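Local coordinates for protein migration inhibitory factor (Trichinella spiralis, PDB 1HFO) that belongs to the macrophage migration inhibitory factor family, small alpha/beta proteins that assemble as trimers, here in the form made by a parasitic nematode, at residues L5-A11 against I41-L47; S52-F58 against I89-Y95. All blocks are in the same frame, centred on the assembly; numbering follows the deposited sequence.

Interaction 1: L5-A11 against I41-L47; sequences LNTNIKA and INTDQQL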
# COMPACT_ATOMS: atom_id res chain seq x y z
N LEU A 5 2.78 2.93 -7.36
CA LEU A 5 3.51 4.14 -6.98
C LEU A 5 2.60 5.24 -6.46
O LEU A 5 1.50 5.47 -6.98
CB LEU A 5 4.29 4.66 -8.18
CG LEU A 5 5.29 5.80 -7.98
CD1 LEU A 5 6.49 5.24 -7.25
CD2 LEU A 5 5.73 6.36 -9.36
N ASN A 6 3.07 5.93 -5.43
CA ASN A 6 2.35 7.05 -4.86
C ASN A 6 3.24 8.27 -5.09
O ASN A 6 4.45 8.23 -4.84
CB ASN A 6 2.12 6.83 -3.37
CG ASN A 6 1.35 5.55 -3.11
OD1 ASN A 6 1.94 4.50 -2.82
ND2 ASN A 6 0.03 5.63 -3.23
N THR A 7 2.64 9.35 -5.57
CA THR A 7 3.42 10.54 -5.88
C THR A 7 2.64 11.83 -5.64
O THR A 7 1.41 11.84 -5.64
CB THR A 7 3.88 10.49 -7.36
OG1 THR A 7 4.66 11.65 -7.66
CG2 THR A 7 2.67 10.45 -8.28
N ASN A 8 3.38 12.92 -5.44
CA ASN A 8 2.75 14.22 -5.23
C ASN A 8 2.58 15.02 -6.52
O ASN A 8 1.94 16.07 -6.51
CB ASN A 8 3.55 15.06 -4.21
CG ASN A 8 5.06 14.99 -4.44
OD1 ASN A 8 5.53 14.71 -5.53
ND2 ASN A 8 5.82 15.28 -3.37
N ILE A 9 3.12 14.52 -7.62
CA ILE A 9 2.97 15.24 -8.88
C ILE A 9 1.53 15.22 -9.35
O ILE A 9 0.69 14.50 -8.80
CB ILE A 9 3.87 14.68 -10.00
CG1 ILE A 9 3.43 13.26 -10.37
CG2 ILE A 9 5.32 14.72 -9.60
CD1 ILE A 9 4.29 12.66 -11.43
N LYS A 10 1.23 16.00 -10.38
CA LYS A 10 -0.12 16.10 -10.91
C LYS A 10 -0.44 14.99 -11.90
O LYS A 10 0.45 14.50 -12.60
CB LYS A 10 -0.30 17.47 -11.57
CG LYS A 10 -0.11 18.65 -10.62
CD LYS A 10 -0.02 19.98 -11.38
CE LYS A 10 -1.31 20.29 -12.12
NZ LYS A 10 -2.47 20.40 -11.18
N ALA A 11 -1.71 14.61 -11.97
CA ALA A 11 -2.15 13.56 -12.89
C ALA A 11 -1.90 13.99 -14.31
O ALA A 11 -1.53 13.18 -15.18
CB ALA A 11 -3.62 13.27 -12.69
N ILE A 41 -0.62 4.01 -10.54
CA ILE A 41 0.02 5.24 -10.08
C ILE A 41 -1.06 6.10 -9.44
O ILE A 41 -2.11 6.34 -10.03
CB ILE A 41 0.73 6.03 -11.20
CG1 ILE A 41 1.48 7.21 -10.59
CG2 ILE A 41 -0.30 6.51 -12.23
CD1 ILE A 41 2.50 7.87 -11.54
N ASN A 42 -0.79 6.51 -8.20
CA ASN A 42 -1.70 7.33 -7.42
C ASN A 42 -1.02 8.70 -7.34
O ASN A 42 0.02 8.84 -6.69
CB ASN A 42 -1.84 6.71 -6.03
CG ASN A 42 -2.82 7.45 -5.16
OD1 ASN A 42 -3.63 8.23 -5.65
ND2 ASN A 42 -2.77 7.19 -3.86
N THR A 43 -1.60 9.68 -8.02
CA THR A 43 -1.02 11.02 -8.09
C THR A 43 -1.71 12.04 -7.22
O THR A 43 -2.73 11.75 -6.58
CB THR A 43 -1.07 11.56 -9.54
OG1 THR A 43 -2.43 11.50 -10.01
CG2 THR A 43 -0.18 10.73 -10.47
N ASP A 44 -1.17 13.26 -7.22
CA ASP A 44 -1.73 14.37 -6.45
C ASP A 44 -1.86 14.04 -4.97
O ASP A 44 -2.82 14.42 -4.31
CB ASP A 44 -3.09 14.75 -7.02
CG ASP A 44 -2.97 15.43 -8.37
OD1 ASP A 44 -2.41 16.54 -8.42
OD2 ASP A 44 -3.44 14.85 -9.37
N GLN A 45 -0.87 13.32 -4.46
CA GLN A 45 -0.89 12.93 -3.06
C GLN A 45 -0.10 13.91 -2.20
O GLN A 45 0.79 14.62 -2.68
CB GLN A 45 -0.29 11.54 -2.90
CG GLN A 45 -1.09 10.42 -3.54
CD GLN A 45 -2.47 10.26 -2.96
OE1 GLN A 45 -2.64 9.82 -1.83
NE2 GLN A 45 -3.47 10.61 -3.75
N GLN A 46 -0.46 13.95 -0.93
CA GLN A 46 0.23 14.80 0.02
C GLN A 46 1.39 13.92 0.40
O GLN A 46 1.23 12.91 1.09
CB GLN A 46 -0.67 15.06 1.22
CG GLN A 46 -1.83 15.98 0.90
CD GLN A 46 -1.39 17.42 0.77
OE1 GLN A 46 -0.74 17.96 1.68
NE2 GLN A 46 -1.73 18.06 -0.34
N LEU A 47 2.56 14.30 -0.06
CA LEU A 47 3.76 13.52 0.19
C LEU A 47 4.97 14.40 0.40
O LEU A 47 5.24 15.30 -0.40
CB LEU A 47 4.02 12.58 -0.99
CG LEU A 47 5.32 11.77 -0.92
CD1 LEU A 47 5.17 10.69 0.14
CD2 LEU A 47 5.65 11.15 -2.26
O HOH W 1 0.91 16.95 -4.38
O HOH W 2 -3.31 18.33 -10.12
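Asn42 is taken into the sheet through both its backbone polar groups: its N bonds Leu5 O at 2.8 Å, and its O receives Thr7 N at 2.9 Å, the ladder of a parallel strand pair. Past Asn42 the pairing gives way to a turn. Gln45 N bonds Thr7 O at 3.0 Å and Asp44 N bonds Ile9 O at 2.7 Å, so the 43-45 bend hangs on the carbonyls of Thr7 and Ile9, two residues apart.

Side chains finish the grip. Asp44 reaches back, and its OD2 accepts Ala11 N (3.1 Å), the N-H arriving from above the carboxylate plane. Its other oxygen, OD1, is linked to Lys10 NZ through a water, while a second water joins Asn8 O to Gln45 O. With CG wedged between N and carbonyl carbon (chi1 43°), Asn8 turns its amide so that ND2 meets Leu47 O at 3.0 Å; OD1 is taken by Ala56 N. The methyls of Thr7 and Thr43 lie side by side, CG2 to CG2 3.6 Å, and Thr7 OG1 accepts Ile9 N in an ST turn while also bonding Ala56 O.

This is the C-terminal end of the two parallel strands of a beta-alpha-beta unit, strand 2-7, helix 18-30 and strand 38-42. Leu5 and Ile41 lean together on the face packed against helix 69-87, strand 57-63 flanks strand 2-7, and strands of the other two subunits pair with Ile41 and with Gln46 and Leu47, carrying the sheet across both interfaces.

Interaction 2: S52-F58 against I89-Y95; sequences STNPAAF and IPKNRMY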
# COMPACT_ATOMS: atom_id res chain seq x y z
N SER A 52 10.53 18.01 2.33
CA SER A 52 10.05 18.94 1.31
C SER A 52 8.96 18.29 0.48
O SER A 52 8.96 17.08 0.27
CB SER A 52 11.19 19.40 0.41
OG SER A 52 11.93 18.32 -0.10
N THR A 53 8.03 19.12 0.03
CA THR A 53 6.91 18.65 -0.76
C THR A 53 7.20 18.71 -2.26
O THR A 53 6.28 18.69 -3.07
CB THR A 53 5.65 19.49 -0.45
OG1 THR A 53 4.51 18.89 -1.07
CG2 THR A 53 5.81 20.90 -0.98
N ASN A 54 8.48 18.79 -2.63
CA ASN A 54 8.83 18.83 -4.05
C ASN A 54 8.61 17.44 -4.63
O ASN A 54 8.58 16.46 -3.88
CB ASN A 54 10.29 19.25 -4.24
CG ASN A 54 10.50 20.73 -3.98
OD1 ASN A 54 9.62 21.54 -4.26
ND2 ASN A 54 11.67 21.09 -3.47
N PRO A 55 8.45 17.33 -5.96
CA PRO A 55 8.23 16.04 -6.62
C PRO A 55 9.01 14.87 -6.02
O PRO A 55 10.24 14.89 -5.94
CB PRO A 55 8.64 16.33 -8.07
CG PRO A 55 8.13 17.73 -8.25
CD PRO A 55 8.56 18.41 -6.96
N ALA A 56 8.27 13.84 -5.62
CA ALA A 56 8.81 12.65 -5.00
C ALA A 56 7.79 11.53 -5.17
O ALA A 56 6.66 11.79 -5.57
CB ALA A 56 9.04 12.89 -3.51
N ALA A 57 8.20 10.32 -4.82
CA ALA A 57 7.32 9.15 -4.89
C ALA A 57 7.92 7.96 -4.15
O ALA A 57 9.11 7.92 -3.88
CB ALA A 57 7.07 8.76 -6.37
N PHE A 58 7.08 7.00 -3.79
CA PHE A 58 7.57 5.79 -3.15
C PHE A 58 6.59 4.75 -3.66
O PHE A 58 5.41 5.07 -3.91
CB PHE A 58 7.53 5.90 -1.62
CG PHE A 58 6.14 5.87 -1.03
CD1 PHE A 58 5.57 4.66 -0.66
CD2 PHE A 58 5.44 7.04 -0.81
CE1 PHE A 58 4.30 4.62 -0.07
CE2 PHE A 58 4.16 7.01 -0.22
CZ PHE A 58 3.60 5.80 0.15
N ILE A 89 10.69 13.03 -11.81
CA ILE A 89 11.04 13.02 -10.39
C ILE A 89 12.50 12.65 -10.17
O ILE A 89 13.01 11.70 -10.75
CB ILE A 89 10.16 12.02 -9.59
CG1 ILE A 89 8.67 12.29 -9.82
CG2 ILE A 89 10.47 12.13 -8.10
CD1 ILE A 89 7.75 11.27 -9.12
N PRO A 90 13.21 13.42 -9.32
CA PRO A 90 14.62 13.15 -9.03
C PRO A 90 14.80 11.76 -8.42
O PRO A 90 14.02 11.34 -7.57
CB PRO A 90 15.00 14.25 -8.03
CG PRO A 90 14.05 15.36 -8.37
CD PRO A 90 12.76 14.65 -8.64
N LYS A 91 15.84 11.05 -8.85
CA LYS A 91 16.11 9.71 -8.36
C LYS A 91 16.37 9.62 -6.86
O LYS A 91 16.16 8.56 -6.26
CB LYS A 91 17.28 9.10 -9.12
CG LYS A 91 17.04 9.02 -10.61
CD LYS A 91 18.17 8.31 -11.31
CE LYS A 91 17.91 8.20 -12.80
NZ LYS A 91 19.07 7.58 -13.47
N ASN A 92 16.83 10.70 -6.24
CA ASN A 92 17.06 10.67 -4.80
C ASN A 92 15.82 11.05 -4.01
O ASN A 92 15.88 11.23 -2.80
CB ASN A 92 18.23 11.59 -4.38
CG ASN A 92 18.06 13.04 -4.83
OD1 ASN A 92 16.97 13.50 -5.16
ND2 ASN A 92 19.17 13.77 -4.82
N ARG A 93 14.68 11.16 -4.71
CA ARG A 93 13.42 11.49 -4.06
C ARG A 93 12.38 10.41 -4.34
O ARG A 93 11.20 10.69 -4.41
CB ARG A 93 12.89 12.84 -4.52
CG ARG A 93 13.75 14.00 -4.01
CD ARG A 93 13.17 15.33 -4.42
NE ARG A 93 11.94 15.67 -3.72
CZ ARG A 93 11.87 15.92 -2.41
NH1 ARG A 93 12.97 15.87 -1.66
NH2 ARG A 93 10.70 16.23 -1.87
N MET A 94 12.86 9.18 -4.50
CA MET A 94 11.99 8.03 -4.73
C MET A 94 12.49 6.77 -4.05
O MET A 94 13.68 6.49 -4.01
CB MET A 94 11.86 7.74 -6.23
CG MET A 94 11.12 8.79 -7.02
SD MET A 94 10.85 8.21 -8.71
CE MET A 94 12.48 8.31 -9.36
N TYR A 95 11.55 6.01 -3.49
CA TYR A 95 11.89 4.75 -2.86
C TYR A 95 11.05 3.67 -3.53
O TYR A 95 9.89 3.91 -3.84
CB TYR A 95 11.50 4.72 -1.38
CG TYR A 95 12.46 5.38 -0.44
CD1 TYR A 95 13.81 5.04 -0.43
CD2 TYR A 95 12.00 6.31 0.49
CE1 TYR A 95 14.69 5.62 0.51
CE2 TYR A 95 12.87 6.89 1.42
CZ TYR A 95 14.20 6.54 1.42
OH TYR A 95 15.05 7.12 2.35
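Arg93 and the loop of residues 52-56 make the polar half of this contact. The guanidinium presents its edge to three backbone carbonyls, all near its plane. NH2 bonds Asn54 O at 2.9 Å, well aligned at 166°, and makes a weak bond to Ser52 O; NE bonds Pro55 O at 2.9 Å. Both well-formed bonds reach their carbonyl from above its plane, off the lone pairs. The arginine can lay this edge along the loop because its chain, extended at chi2 (-177°), folds at chi3 (71°). Ser52 OG lies 3.0 Å from Arg93 NH2; that hydroxyl and Arg93 NH1 both bond Phe49 O, which brings a further carbonyl to the group.

The backbone bonds are those of a parallel strand pair. Ala57 N donates to Arg93 O, and Tyr95 N to Ala57 O, each at 3.1 Å. Met94 CA adds a CA-H...O contact to the same Ala57 oxygen.

Apolar contacts lie on both faces of the strand pair. On the face of Ala57 and Met94, Ile89 puts CG2 on Ala56 CA (3.6 Å) and CD1 on the methyl of Ala57 (3.8 Å), and Met94 CG comes to that methyl as well before its chain continues to Phe80 and Leu83 of helix 69-87. Across the sheet from them, the side chains of Phe58 and Tyr95 meet each other through their CB atoms, and their rings go on to His40 and Trp108 of a neighbouring subunit.

The chemistry is that of a cation held by neutral carbonyls: no carboxylate faces Arg93 from the 52-58 segment, so its positive charge is probably stabilised by main-chain carbonyl dipoles, and one side chain ties together the carbonyls of Ser52, Asn54 and Pro55 in a loop without regular secondary structure.

How the interactions relate
The two contacts, centred about 10 Å apart, meet along the border between strands 2-7 and 57-63, which are antiparallel neighbours in one sheet. Two of the links there use main-chain groups of Ala56: its N lies 2.9 Å from Asn8 OD1 and its O 2.9 Å from Thr7 OG1, each a probable hydrogen bond. Asn54 O is shared too, taking Asn8 ND2 from interaction 1 as well as Arg93 of interaction 2. Along the chain the contacts come in series, each joining the two strands of its own beta-alpha-beta unit, the internal repeat familiar from the MIF fold. Both also touch the second subunit, so this end of the sheet belongs partly to the trimer interface.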